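Local coordinates for protein ArCE4A (Arthrobacter sp. AW19M34-1, PDB 5LFZ) that probably removes acetyl groups from chitin-like or peptidoglycan-like polysaccharides, as a metal-dependent deacetylase of carbohydrate esterase family 4, at residues T39-D44 against S178-V183; S47-P52 against L186-H191; D88-T93 against Y123-A128; P137-D142 against T207-A212; K60-Y65 against D105-Q110. One frame throughout, in Å; residues are numbered along the deposited sequence.

How the contacts relate
Contacts 1 and 2 are successive steps of one pairing, between helices 39-48 and 177-192, with centres 11 Å apart. Contact 3 lies on the opposite side of the chain's centre from both, its centre 29 Å from that of contact 1, beside the nickel ion held by D33, H82 and H86; the Y123 side chain is about 6 Å from the metal. Contact 4, centred 15 Å from contact 3, touches it directly: W141 and L140 pack on G124, and L138 on H126. Contact 5 joins helix 59-62 to helix 94-112, its nearest atoms about 5 Å from contact 1 and about 8 Å from contact 3. In sequence, contacts 3 and 5 nest inside the loop closed by contact 1.

Contact 1 (T39-D44 against S178-V183)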
# COMPACT_ATOMS: atom_id res chain seq x y z
N THR A 39 3.68 5.51 -11.79
CA THR A 39 4.20 5.59 -10.43
C THR A 39 5.05 6.84 -10.18
O THR A 39 4.93 7.47 -9.13
CB THR A 39 5.02 4.34 -10.09
OG1 THR A 39 4.23 3.17 -10.36
CG2 THR A 39 5.41 4.35 -8.61
N ASN A 40 5.88 7.21 -11.14
CA ASN A 40 6.72 8.38 -10.93
C ASN A 40 5.93 9.69 -10.90
O ASN A 40 6.25 10.59 -10.13
CB ASN A 40 7.81 8.44 -11.98
CG ASN A 40 8.96 7.53 -11.64
OD1 ASN A 40 9.82 7.88 -10.83
ND2 ASN A 40 8.96 6.33 -12.21
N ARG A 41 4.89 9.79 -11.73
CA ARG A 41 4.01 10.96 -11.68
C ARG A 41 3.30 11.00 -10.34
O ARG A 41 3.12 12.06 -9.75
CB ARG A 41 2.99 10.93 -12.82
CG ARG A 41 3.61 11.26 -14.17
CD ARG A 41 2.72 10.82 -15.32
NE ARG A 41 1.47 11.58 -15.36
CZ ARG A 41 0.43 11.24 -16.11
NH1 ARG A 41 0.49 10.16 -16.87
NH2 ARG A 41 -0.67 11.99 -16.09
N LEU A 42 2.92 9.82 -9.85
CA LEU A 42 2.29 9.69 -8.55
C LEU A 42 3.23 10.17 -7.45
O LEU A 42 2.84 10.92 -6.55
CB LEU A 42 1.87 8.23 -8.34
CG LEU A 42 1.12 7.80 -7.09
CD1 LEU A 42 0.06 8.81 -6.81
CD2 LEU A 42 0.50 6.43 -7.33
N LEU A 43 4.49 9.75 -7.53
CA LEU A 43 5.49 10.15 -6.55
C LEU A 43 5.77 11.65 -6.63
O LEU A 43 6.01 12.30 -5.62
CB LEU A 43 6.78 9.36 -6.75
CG LEU A 43 6.75 7.89 -6.36
CD1 LEU A 43 7.97 7.19 -6.90
CD2 LEU A 43 6.69 7.75 -4.84
N ASP A 44 5.74 12.18 -7.85
CA ASP A 44 5.91 13.61 -8.05
C ASP A 44 4.82 14.39 -7.33
O ASP A 44 5.10 15.36 -6.62
CB ASP A 44 5.91 13.97 -9.54
CG ASP A 44 7.18 13.53 -10.26
OD1 ASP A 44 8.18 13.20 -9.58
OD2 ASP A 44 7.17 13.53 -11.50
N SER A 178 -5.96 7.53 -13.40
CA SER A 178 -6.88 8.21 -12.50
C SER A 178 -6.29 8.39 -11.10
O SER A 178 -6.62 9.35 -10.43
CB SER A 178 -8.23 7.49 -12.44
OG SER A 178 -8.10 6.14 -12.08
N SER A 179 -5.40 7.50 -10.68
CA SER A 179 -4.75 7.70 -9.39
C SER A 179 -3.83 8.92 -9.39
O SER A 179 -3.77 9.67 -8.41
CB SER A 179 -3.97 6.44 -9.00
OG SER A 179 -4.87 5.38 -8.77
N VAL A 180 -3.12 9.13 -10.49
CA VAL A 180 -2.29 10.32 -10.66
C VAL A 180 -3.14 11.58 -10.58
O VAL A 180 -2.78 12.54 -9.90
CB VAL A 180 -1.54 10.30 -12.01
CG1 VAL A 180 -0.78 11.60 -12.21
CG2 VAL A 180 -0.59 9.11 -12.05
N LYS A 181 -4.27 11.58 -11.29
CA LYS A 181 -5.14 12.74 -11.32
C LYS A 181 -5.89 12.93 -10.00
O LYS A 181 -6.23 14.05 -9.63
CB LYS A 181 -6.13 12.62 -12.48
CG LYS A 181 -5.48 12.77 -13.85
CD LYS A 181 -6.47 12.57 -14.98
CE LYS A 181 -6.16 13.48 -16.17
NZ LYS A 181 -4.81 14.09 -16.08
N ALA A 182 -6.14 11.83 -9.29
CA ALA A 182 -6.86 11.91 -8.03
C ALA A 182 -6.02 12.48 -6.90
O ALA A 182 -6.52 13.21 -6.05
CB ALA A 182 -7.38 10.53 -7.63
N VAL A 183 -4.74 12.13 -6.87
CA VAL A 183 -3.93 12.40 -5.69
C VAL A 183 -3.82 13.87 -5.26
O VAL A 183 -3.98 14.15 -4.07
CB VAL A 183 -2.52 11.80 -5.85
CG1 VAL A 183 -1.50 12.56 -5.01
CG2 VAL A 183 -2.58 10.36 -5.44
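L42 and V180 bring their CA atoms to 5.1 Å where the helical segments 39-44 and 178-183 run side by side in the same direction, axes 9.0 Å apart at their closest and only 5° from parallel. V180 and L42 carry most of the contact: V180 CG1 lies 3.9 Å from R41 CB and 3.9 Å from R41 NE, while V180 CG2 sits 4.2 Å from the backbone N of L42. The arginine chain crosses this valine at about a right angle and bends at chi3, its guanidinium forming a salt bridge through NH1 with E177. R41 NH2 also stands 4.6 Å from K181 NZ, a like-charged neighbour that the carboxylate of E177 probably helps to offset. Deeper in, L42 has CG anti to the backbone N (chi1 -177°), and its CD1 presses on V183 CG2 at 3.4 Å, a tight carbon pair. F31 of strand 26-32 touches both L42 and V183 from the sheet side. Each helix follows one of two neighbouring parallel strands, 26-32 and 168-173, and such parallel packing of adjacent outer helices is characteristic of the distorted beta/alpha barrel of the NodB homology fold.

Contact 2 (S47-P52 against L186-H191)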
# COMPACT_ATOMS: atom_id res chain seq x y z
N SER A 47 5.17 14.17 -3.57
CA SER A 47 6.27 15.04 -3.18
C SER A 47 5.82 16.50 -3.11
O SER A 47 6.17 17.22 -2.17
CB SER A 47 7.43 14.90 -4.17
OG SER A 47 8.47 15.81 -3.87
N GLU A 48 5.05 16.94 -4.10
CA GLU A 48 4.61 18.33 -4.17
C GLU A 48 3.79 18.74 -2.96
O GLU A 48 3.77 19.91 -2.58
CB GLU A 48 3.82 18.57 -5.46
CG GLU A 48 4.70 18.71 -6.69
CD GLU A 48 3.92 18.76 -7.99
OE1 GLU A 48 4.32 18.07 -8.95
OE2 GLU A 48 2.91 19.50 -8.05
N GLN A 49 3.13 17.77 -2.32
CA GLN A 49 2.36 18.09 -1.13
C GLN A 49 2.91 17.42 0.12
O GLN A 49 2.18 17.23 1.09
CB GLN A 49 0.89 17.71 -1.34
CG GLN A 49 0.27 18.41 -2.53
CD GLN A 49 -1.23 18.28 -2.56
OE1 GLN A 49 -1.91 18.42 -1.54
NE2 GLN A 49 -1.77 18.00 -3.74
N HIS A 50 4.20 17.08 0.08
CA HIS A 50 4.93 16.56 1.24
C HIS A 50 4.17 15.44 1.93
O HIS A 50 3.97 15.45 3.15
CB HIS A 50 5.23 17.70 2.23
CG HIS A 50 6.13 17.30 3.36
ND1 HIS A 50 5.80 17.52 4.68
CD2 HIS A 50 7.34 16.70 3.36
CE1 HIS A 50 6.77 17.07 5.45
NE2 HIS A 50 7.72 16.57 4.68
N THR A 51 3.72 14.47 1.14
CA THR A 51 2.87 13.41 1.66
C THR A 51 3.48 12.04 1.40
O THR A 51 3.85 11.74 0.27
CB THR A 51 1.47 13.47 1.04
OG1 THR A 51 0.81 14.68 1.45
CG2 THR A 51 0.65 12.27 1.47
N PRO A 52 3.58 11.22 2.45
CA PRO A 52 4.06 9.84 2.30
C PRO A 52 2.92 8.89 1.99
O PRO A 52 1.76 9.17 2.30
CB PRO A 52 4.65 9.53 3.67
CG PRO A 52 3.74 10.29 4.61
CD PRO A 52 3.30 11.54 3.86
N LEU A 186 -7.08 14.58 -3.64
CA LEU A 186 -7.34 13.70 -2.50
C LEU A 186 -6.54 14.15 -1.27
O LEU A 186 -7.07 14.23 -0.16
CB LEU A 186 -7.00 12.25 -2.85
CG LEU A 186 -7.19 11.29 -1.67
CD1 LEU A 186 -8.59 11.43 -1.10
CD2 LEU A 186 -6.93 9.85 -2.08
N VAL A 187 -5.26 14.46 -1.48
CA VAL A 187 -4.41 14.94 -0.40
C VAL A 187 -4.93 16.26 0.17
O VAL A 187 -5.05 16.43 1.38
CB VAL A 187 -2.96 15.11 -0.86
CG1 VAL A 187 -2.12 15.74 0.24
CG2 VAL A 187 -2.39 13.76 -1.26
N SER A 188 -5.24 17.20 -0.73
CA SER A 188 -5.76 18.50 -0.31
C SER A 188 -7.00 18.36 0.55
O SER A 188 -7.11 18.97 1.61
CB SER A 188 -6.08 19.37 -1.53
OG SER A 188 -4.90 19.71 -2.23
N LYS A 189 -7.94 17.54 0.10
CA LYS A 189 -9.19 17.36 0.82
C LYS A 189 -9.02 16.61 2.14
O LYS A 189 -9.69 16.93 3.12
CB LYS A 189 -10.22 16.66 -0.06
CG LYS A 189 -10.87 17.60 -1.08
CD LYS A 189 -11.87 16.88 -1.97
CE LYS A 189 -12.54 17.85 -2.93
NZ LYS A 189 -13.42 18.82 -2.23
N LEU A 190 -8.14 15.62 2.17
CA LEU A 190 -7.90 14.90 3.43
C LEU A 190 -7.24 15.83 4.45
O LEU A 190 -7.59 15.82 5.63
CB LEU A 190 -7.05 13.65 3.20
CG LEU A 190 -7.80 12.48 2.53
CD1 LEU A 190 -6.82 11.39 2.13
CD2 LEU A 190 -8.89 11.93 3.46
N HIS A 191 -6.29 16.64 3.99
CA HIS A 191 -5.71 17.66 4.86
C HIS A 191 -6.76 18.65 5.35
O HIS A 191 -6.82 18.98 6.53
CB HIS A 191 -4.60 18.42 4.13
CG HIS A 191 -3.30 17.69 4.07
ND1 HIS A 191 -2.30 18.02 3.19
CD2 HIS A 191 -2.83 16.64 4.80
CE1 HIS A 191 -1.27 17.22 3.38
NE2 HIS A 191 -1.57 16.37 4.34
O HOH W 1 -2.51 19.90 1.28
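Q49 and T51, on the Schellman-type exit from helix 39-48, close over V187, S188 and H191 of helix 177-192. H50, with positive phi, is the C-prime residue of that motif, and its N bonds to S47 O at 3.0 Å. The valine methyl V187 CG1 is lodged between two oxygens, 3.2 Å from Q49 OE1 and 3.3 Å from T51 OG1; it stands anti to its own backbone N (chi1 174°), and both partner side chains slide past it in the opposite direction. T51 OG1 donates to Q49 O at 2.9 Å from above the carbonyl plane, 59° out of it, linking T51 back across the turn. The contact joins the C-terminal end of helix 39-48 to helix 177-192 on the outside of the NodB-type barrel, with L197 of strand 196-197 touching T51, V187 and H191 and strand 26-32 supplying L29 beneath V187. Farther out the contact turns polar. Water 1 donates to Q49 OE1 at 3.2 Å and meets H191 ND1, in the plane of the imidazole, at 2.7 Å. Q49 NE2 bonds to P184 O, which S188 OG also reaches. An alanine at Q49 would probably leave P184 O with one donor fewer, cut the water link to H191 and open a gap beside V187. H191 CE1 lies 3.8 Å from T51 OG1.

Contact 3 (D88-T93 against Y123-A128); sequences DITKLT and YGAHGA
A methyl group lies against a carboxylate here: A125 CB is 3.2 Å from D88 OD1 and 3.5 Å from its OD2. The same OD1 is gripped by T90, whose OG1 bonds at 2.6 Å and whose backbone N bonds at 2.9 Å, both arriving from one face of the carboxylate plane. The second bond makes an Asx turn, leading into the short 3-10 segment 89-91. D88 has CG anti to its backbone N (chi1 -179°), which sets CG beside A125 CB. T90 in turn points its methyl across the contact, CG2 coming 3.7 Å from H126 CA. Between the backbones, water 2 accepts from I89 N and donates to A125 O at 2.7 Å, while I89 CG1 rests 3.6 Å from that same carbonyl oxygen. An alanine at D88 would probably leave T90 N and OG1 without their acceptor, free the turn to shift and open a gap beside A125. On the metal side, the edge of the Y123 ring passes D88 N, with CE2 at 4.0 Å, and the ring meets H86 edge-to-face. H86 is a nickel ligand with D33 and H82. The pairing of the loop after the metal-binding histidines with the loop bearing Y123 is consistent with one wall of the active-site groove of CE4 deacetylases, the tyrosine probably belonging to the family's Arg-x-Pro-Tyr motif.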
# COMPACT_ATOMS: atom_id res chain seq x y z
N ASP A 88 -4.13 -15.11 -5.82
CA ASP A 88 -4.84 -15.36 -4.57
C ASP A 88 -4.06 -16.42 -3.80
O ASP A 88 -3.95 -17.55 -4.25
CB ASP A 88 -6.27 -15.82 -4.89
CG ASP A 88 -7.12 -16.10 -3.65
OD1 ASP A 88 -6.58 -16.35 -2.55
OD2 ASP A 88 -8.37 -16.09 -3.80
N ILE A 89 -3.52 -16.05 -2.63
CA ILE A 89 -2.63 -16.95 -1.91
C ILE A 89 -3.38 -18.17 -1.38
O ILE A 89 -2.76 -19.19 -1.09
CB ILE A 89 -1.91 -16.26 -0.72
CG1 ILE A 89 -2.90 -15.94 0.40
CG2 ILE A 89 -1.17 -15.02 -1.18
CD1 ILE A 89 -2.25 -15.38 1.64
N THR A 90 -4.70 -18.07 -1.25
CA THR A 90 -5.47 -19.19 -0.72
C THR A 90 -5.64 -20.28 -1.77
O THR A 90 -6.14 -21.37 -1.48
CB THR A 90 -6.86 -18.75 -0.22
OG1 THR A 90 -7.70 -18.41 -1.33
CG2 THR A 90 -6.75 -17.57 0.73
N LYS A 91 -5.23 -19.99 -3.00
CA LYS A 91 -5.25 -20.97 -4.07
C LYS A 91 -3.97 -21.79 -4.10
O LYS A 91 -3.85 -22.74 -4.88
CB LYS A 91 -5.42 -20.30 -5.44
CG LYS A 91 -6.72 -19.57 -5.68
CD LYS A 91 -6.71 -19.03 -7.11
CE LYS A 91 -7.85 -18.07 -7.39
NZ LYS A 91 -7.69 -17.45 -8.73
N LEU A 92 -3.00 -21.41 -3.28
CA LEU A 92 -1.65 -21.95 -3.42
C LEU A 92 -1.27 -22.98 -2.36
O LEU A 92 -1.88 -23.08 -1.30
CB LEU A 92 -0.63 -20.82 -3.40
CG LEU A 92 -0.86 -19.72 -4.45
CD1 LEU A 92 0.19 -18.65 -4.32
CD2 LEU A 92 -0.87 -20.31 -5.85
N THR A 93 -0.23 -23.74 -2.68
CA THR A 93 0.39 -24.66 -1.74
C THR A 93 1.31 -23.90 -0.80
O THR A 93 1.54 -22.71 -0.97
CB THR A 93 1.19 -25.75 -2.46
OG1 THR A 93 2.25 -25.14 -3.22
CG2 THR A 93 0.30 -26.55 -3.39
N TYR A 123 -6.49 -9.38 -3.73
CA TYR A 123 -7.95 -9.49 -3.62
C TYR A 123 -8.42 -9.53 -2.17
O TYR A 123 -9.60 -9.77 -1.91
CB TYR A 123 -8.45 -10.74 -4.37
CG TYR A 123 -7.82 -10.89 -5.74
CD1 TYR A 123 -8.22 -10.08 -6.79
CD2 TYR A 123 -6.83 -11.83 -5.97
CE1 TYR A 123 -7.64 -10.20 -8.05
CE2 TYR A 123 -6.25 -11.96 -7.22
CZ TYR A 123 -6.66 -11.15 -8.25
OH TYR A 123 -6.07 -11.28 -9.50
N GLY A 124 -7.51 -9.27 -1.24
CA GLY A 124 -7.82 -9.32 0.18
C GLY A 124 -8.02 -10.73 0.70
O GLY A 124 -8.45 -10.93 1.84
N ALA A 125 -7.70 -11.72 -0.13
CA ALA A 125 -7.98 -13.11 0.18
C ALA A 125 -6.90 -13.69 1.07
O ALA A 125 -5.72 -13.67 0.72
CB ALA A 125 -8.12 -13.92 -1.09
N HIS A 126 -7.31 -14.22 2.22
CA HIS A 126 -6.37 -14.82 3.17
C HIS A 126 -7.12 -15.76 4.12
O HIS A 126 -8.34 -15.89 4.05
CB HIS A 126 -5.64 -13.73 3.95
CG HIS A 126 -6.50 -13.02 4.95
ND1 HIS A 126 -6.43 -13.27 6.30
CD2 HIS A 126 -7.46 -12.09 4.79
CE1 HIS A 126 -7.31 -12.52 6.93
NE2 HIS A 126 -7.95 -11.79 6.04
N GLY A 127 -6.37 -16.41 5.00
CA GLY A 127 -6.96 -17.33 5.96
C GLY A 127 -5.89 -17.79 6.92
O GLY A 127 -4.73 -17.91 6.53
N ALA A 128 -6.28 -18.05 8.17
CA ALA A 128 -5.33 -18.36 9.24
C ALA A 128 -4.33 -19.45 8.85
O ALA A 128 -3.16 -19.37 9.21
CB ALA A 128 -6.08 -18.78 10.49
O HOH W 2 -4.39 -13.42 -1.61

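Contact 4 (P137-D142 against T207-A212)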
# COMPACT_ATOMS: atom_id res chain seq x y z
N PRO A 137 3.09 -8.74 9.04
CA PRO A 137 1.66 -8.47 9.24
C PRO A 137 0.94 -8.38 7.91
O PRO A 137 1.51 -7.88 6.94
CB PRO A 137 1.66 -7.11 9.95
CG PRO A 137 3.03 -6.99 10.57
CD PRO A 137 3.94 -7.69 9.62
N LEU A 138 -0.29 -8.89 7.85
CA LEU A 138 -1.11 -8.74 6.66
C LEU A 138 -1.91 -7.45 6.77
O LEU A 138 -2.67 -7.25 7.72
CB LEU A 138 -2.04 -9.94 6.48
CG LEU A 138 -1.41 -11.26 6.02
CD1 LEU A 138 -0.67 -11.97 7.15
CD2 LEU A 138 -2.46 -12.17 5.42
N VAL A 139 -1.74 -6.56 5.80
CA VAL A 139 -2.40 -5.27 5.86
C VAL A 139 -3.50 -5.17 4.81
O VAL A 139 -3.22 -5.17 3.61
CB VAL A 139 -1.40 -4.12 5.68
CG1 VAL A 139 -2.11 -2.77 5.74
CG2 VAL A 139 -0.29 -4.22 6.74
N LEU A 140 -4.74 -5.13 5.27
CA LEU A 140 -5.88 -4.94 4.37
C LEU A 140 -6.23 -3.46 4.33
O LEU A 140 -5.34 -2.62 4.20
CB LEU A 140 -7.07 -5.79 4.81
CG LEU A 140 -6.97 -7.31 4.60
CD1 LEU A 140 -6.47 -7.64 3.21
CD2 LEU A 140 -6.09 -7.96 5.64
N TRP A 141 -7.52 -3.15 4.46
CA TRP A 141 -8.01 -1.78 4.30
C TRP A 141 -9.43 -1.64 4.84
O TRP A 141 -10.15 -2.63 4.96
CB TRP A 141 -7.98 -1.36 2.83
CG TRP A 141 -8.86 -2.24 1.97
CD1 TRP A 141 -10.19 -2.06 1.69
CD2 TRP A 141 -8.46 -3.43 1.29
NE1 TRP A 141 -10.64 -3.08 0.88
CE2 TRP A 141 -9.60 -3.93 0.62
CE3 TRP A 141 -7.25 -4.13 1.18
CZ2 TRP A 141 -9.56 -5.09 -0.15
CZ3 TRP A 141 -7.22 -5.29 0.42
CH2 TRP A 141 -8.36 -5.76 -0.24
N ASP A 142 -9.85 -0.42 5.14
CA ASP A 142 -11.23 -0.22 5.54
C ASP A 142 -11.96 0.68 4.54
O ASP A 142 -13.19 0.74 4.55
CB ASP A 142 -11.32 0.35 6.96
CG ASP A 142 -10.75 1.75 7.07
OD1 ASP A 142 -9.78 2.05 6.36
OD2 ASP A 142 -11.28 2.54 7.88
N THR A 207 1.16 0.07 18.50
CA THR A 207 0.16 -0.98 18.66
C THR A 207 0.78 -2.36 18.48
O THR A 207 1.93 -2.48 18.06
CB THR A 207 -1.00 -0.83 17.65
OG1 THR A 207 -0.53 -1.15 16.34
CG2 THR A 207 -1.53 0.60 17.67
N ASP A 208 0.02 -3.41 18.80
CA ASP A 208 0.51 -4.77 18.67
C ASP A 208 0.34 -5.26 17.24
O ASP A 208 -0.66 -5.88 16.88
CB ASP A 208 -0.21 -5.70 19.65
CG ASP A 208 0.57 -6.98 19.90
OD1 ASP A 208 1.81 -6.95 19.77
OD2 ASP A 208 -0.06 -8.00 20.25
N PHE A 209 1.36 -4.98 16.43
CA PHE A 209 1.34 -5.17 14.99
C PHE A 209 2.24 -6.33 14.59
O PHE A 209 3.43 -6.14 14.37
CB PHE A 209 1.79 -3.87 14.33
CG PHE A 209 1.52 -3.80 12.86
CD1 PHE A 209 0.28 -4.13 12.34
CD2 PHE A 209 2.51 -3.37 11.99
CE1 PHE A 209 0.04 -4.05 10.99
CE2 PHE A 209 2.28 -3.29 10.64
CZ PHE A 209 1.04 -3.63 10.13
N LYS A 210 1.68 -7.54 14.51
CA LYS A 210 2.52 -8.73 14.45
C LYS A 210 2.33 -9.57 13.18
O LYS A 210 1.25 -9.55 12.58
CB LYS A 210 2.26 -9.58 15.71
CG LYS A 210 3.54 -9.92 16.47
CD LYS A 210 3.37 -9.92 17.97
CE LYS A 210 4.71 -9.63 18.63
NZ LYS A 210 5.48 -8.59 17.87
N PRO A 211 3.39 -10.28 12.74
CA PRO A 211 3.32 -11.12 11.54
C PRO A 211 2.22 -12.18 11.59
O PRO A 211 1.80 -12.57 12.68
CB PRO A 211 4.69 -11.79 11.50
CG PRO A 211 5.58 -10.92 12.28
CD PRO A 211 4.73 -10.32 13.35
N ALA A 212 1.78 -12.62 10.41
CA ALA A 212 0.79 -13.69 10.28
C ALA A 212 -0.57 -13.32 10.86
O ALA A 212 -1.40 -14.19 11.11
CB ALA A 212 1.30 -14.97 10.93
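P137 meets F209 where the chain near the C-terminus is laid along the entry to strand 138-139, one half of the small two-stranded parallel sheet that this strand forms with strand 214-215. The proline ring is the centre of the packing. P137 CB stands over one face of the phenyl ring of F209, 3.8 Å from its centroid and 21° off the normal, a CH-pi contact displaced toward the rim. Its closest ring atom is F209 CZ at 3.5 Å. V139 approaches the same CZ differently: its CG2 lies at the ring edge, in plane, 3.7 Å away, so the proline meets a face and the valine an edge of the ring. The backbones also come close, the CA atoms of P137 and P211 being 3.9 Å apart. K210 O faces P137 CA at 3.5 Å in a CA-H...O contact, bent to 126° at the hydrogen. P137 N lies 3.5 Å from P211 CA. Farther along, L138 CD1 packs on A212 CA at 3.9 Å.

Around this junction F209 also stacks on F204 and meets Y215 with the planes at about 60°, while K210 N bonds to the hydroxyl of Y215. Segment 137-142 is hydrogen-bonded through its backbone to L119 as well as to K213 and to Y215 of strand 214-215, and V139 reaches I169 of strand 168-173 in the main parallel sheet.

Contact 5 (K60-Y65 against D105-Q110)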
# COMPACT_ATOMS: atom_id res chain seq x y z
N LYS A 60 6.83 -9.04 -9.77
CA LYS A 60 7.07 -9.14 -11.20
C LYS A 60 7.33 -7.76 -11.81
O LYS A 60 8.12 -7.63 -12.75
CB LYS A 60 5.88 -9.81 -11.90
CG LYS A 60 4.59 -9.01 -11.81
CD LYS A 60 3.41 -9.72 -12.45
CE LYS A 60 2.14 -8.89 -12.29
NZ LYS A 60 0.94 -9.55 -12.87
N ASN A 61 6.68 -6.74 -11.26
CA ASN A 61 6.80 -5.37 -11.75
C ASN A 61 8.05 -4.69 -11.23
O ASN A 61 8.59 -3.78 -11.85
CB ASN A 61 5.58 -4.53 -11.36
CG ASN A 61 4.33 -4.87 -12.15
OD1 ASN A 61 4.39 -5.56 -13.18
ND2 ASN A 61 3.19 -4.38 -11.69
N VAL A 62 8.51 -5.15 -10.07
CA VAL A 62 9.62 -4.53 -9.36
C VAL A 62 10.93 -4.65 -10.14
O VAL A 62 11.74 -3.72 -10.17
CB VAL A 62 9.78 -5.14 -7.96
CG1 VAL A 62 11.11 -4.74 -7.33
CG2 VAL A 62 8.61 -4.73 -7.07
N LYS A 63 11.12 -5.81 -10.77
CA LYS A 63 12.28 -6.06 -11.62
C LYS A 63 12.55 -4.93 -12.61
O LYS A 63 13.70 -4.56 -12.84
CB LYS A 63 12.09 -7.37 -12.39
CG LYS A 63 11.64 -8.53 -11.54
CD LYS A 63 12.83 -9.37 -11.13
CE LYS A 63 12.41 -10.52 -10.24
NZ LYS A 63 13.54 -11.01 -9.41
N LYS A 64 11.48 -4.40 -13.19
CA LYS A 64 11.56 -3.38 -14.23
C LYS A 64 11.75 -1.98 -13.66
O LYS A 64 12.10 -1.06 -14.40
CB LYS A 64 10.30 -3.42 -15.09
CG LYS A 64 10.03 -4.76 -15.76
CD LYS A 64 8.76 -4.70 -16.59
CE LYS A 64 7.54 -4.46 -15.71
NZ LYS A 64 6.27 -4.53 -16.49
N TYR A 65 11.52 -1.81 -12.36
CA TYR A 65 11.49 -0.47 -11.77
C TYR A 65 12.39 -0.25 -10.56
O TYR A 65 11.91 0.24 -9.53
CB TYR A 65 10.06 -0.13 -11.36
CG TYR A 65 9.16 0.24 -12.51
CD1 TYR A 65 8.46 -0.73 -13.21
CD2 TYR A 65 9.01 1.56 -12.89
CE1 TYR A 65 7.64 -0.39 -14.26
CE2 TYR A 65 8.19 1.91 -13.93
CZ TYR A 65 7.51 0.93 -14.62
OH TYR A 65 6.69 1.29 -15.66
N ASP A 105 10.36 -10.48 -2.18
CA ASP A 105 11.39 -9.94 -1.29
C ASP A 105 12.71 -9.77 -2.02
O ASP A 105 13.40 -8.76 -1.84
CB ASP A 105 11.59 -10.83 -0.07
CG ASP A 105 10.46 -10.71 0.94
OD1 ASP A 105 9.64 -9.78 0.80
OD2 ASP A 105 10.41 -11.53 1.89
N GLU A 106 13.08 -10.75 -2.84
CA GLU A 106 14.35 -10.67 -3.55
C GLU A 106 14.33 -9.50 -4.52
O GLU A 106 15.30 -8.76 -4.64
CB GLU A 106 14.64 -11.96 -4.32
CG GLU A 106 15.94 -11.89 -5.11
CD GLU A 106 15.96 -12.84 -6.30
OE1 GLU A 106 14.89 -13.22 -6.80
OE2 GLU A 106 17.07 -13.22 -6.72
N ALA A 107 13.20 -9.33 -5.20
CA ALA A 107 13.06 -8.24 -6.16
C ALA A 107 13.18 -6.88 -5.47
O ALA A 107 13.89 -5.99 -5.95
CB ALA A 107 11.74 -8.36 -6.90
N ILE A 108 12.49 -6.73 -4.34
CA ILE A 108 12.53 -5.48 -3.58
C ILE A 108 13.94 -5.23 -3.03
O ILE A 108 14.45 -4.10 -3.07
CB ILE A 108 11.50 -5.49 -2.43
CG1 ILE A 108 10.07 -5.50 -2.99
CG2 ILE A 108 11.69 -4.27 -1.53
CD1 ILE A 108 9.01 -5.79 -1.93
N GLU A 109 14.60 -6.28 -2.54
CA GLU A 109 15.93 -6.09 -1.99
C GLU A 109 16.90 -5.71 -3.10
O GLU A 109 17.71 -4.80 -2.93
CB GLU A 109 16.40 -7.35 -1.26
CG GLU A 109 17.44 -7.08 -0.16
CD GLU A 109 18.80 -6.74 -0.73
OE1 GLU A 109 19.10 -7.20 -1.85
OE2 GLU A 109 19.57 -6.01 -0.06
N GLN A 110 16.82 -6.38 -4.25
CA GLN A 110 17.71 -6.07 -5.36
C GLN A 110 17.49 -4.65 -5.87
O GLN A 110 18.44 -3.95 -6.23
CB GLN A 110 17.53 -7.08 -6.50
CG GLN A 110 18.51 -6.90 -7.65
CD GLN A 110 19.95 -7.11 -7.24
OE1 GLN A 110 20.25 -7.93 -6.36
NE2 GLN A 110 20.87 -6.37 -7.87
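Apolar contact comes first: V62 and A107 meet at the heart of the junction, with V62 CG1 3.7 Å from A107 CB and 3.3 Å from A107 O. That methyl stands anti to its own backbone N (chi1 167°), which sends it against the peptide between A107 and I108; the other, CG2, looks to I108 CG1 at 4.4 Å. At the small alanine the backbones are 5.9 Å apart, K63 CA to A107 CA. V57 of strand 54-57 touches both V62 and I108, so the pair joins the short helix 59-62 to the long helix 94-112 over the parallel sheet of the NodB-type barrel. A type I turn from V62 to Y65, with Y65 N bonded to V62 O at 2.9 Å, then leads the chain to Y65, the N-cap of helix 66-74.

The aliphatic part of K63, bent at chi2, extends this packing, its CE 4.0 Å from A107 CB, and its side chain also touches F84.

Electrostatic contact lies at the exposed margin. K63 NZ and E106 OE1 form a long salt bridge of 3.7 Å between side chains that cross obliquely, an attraction that is probably modest.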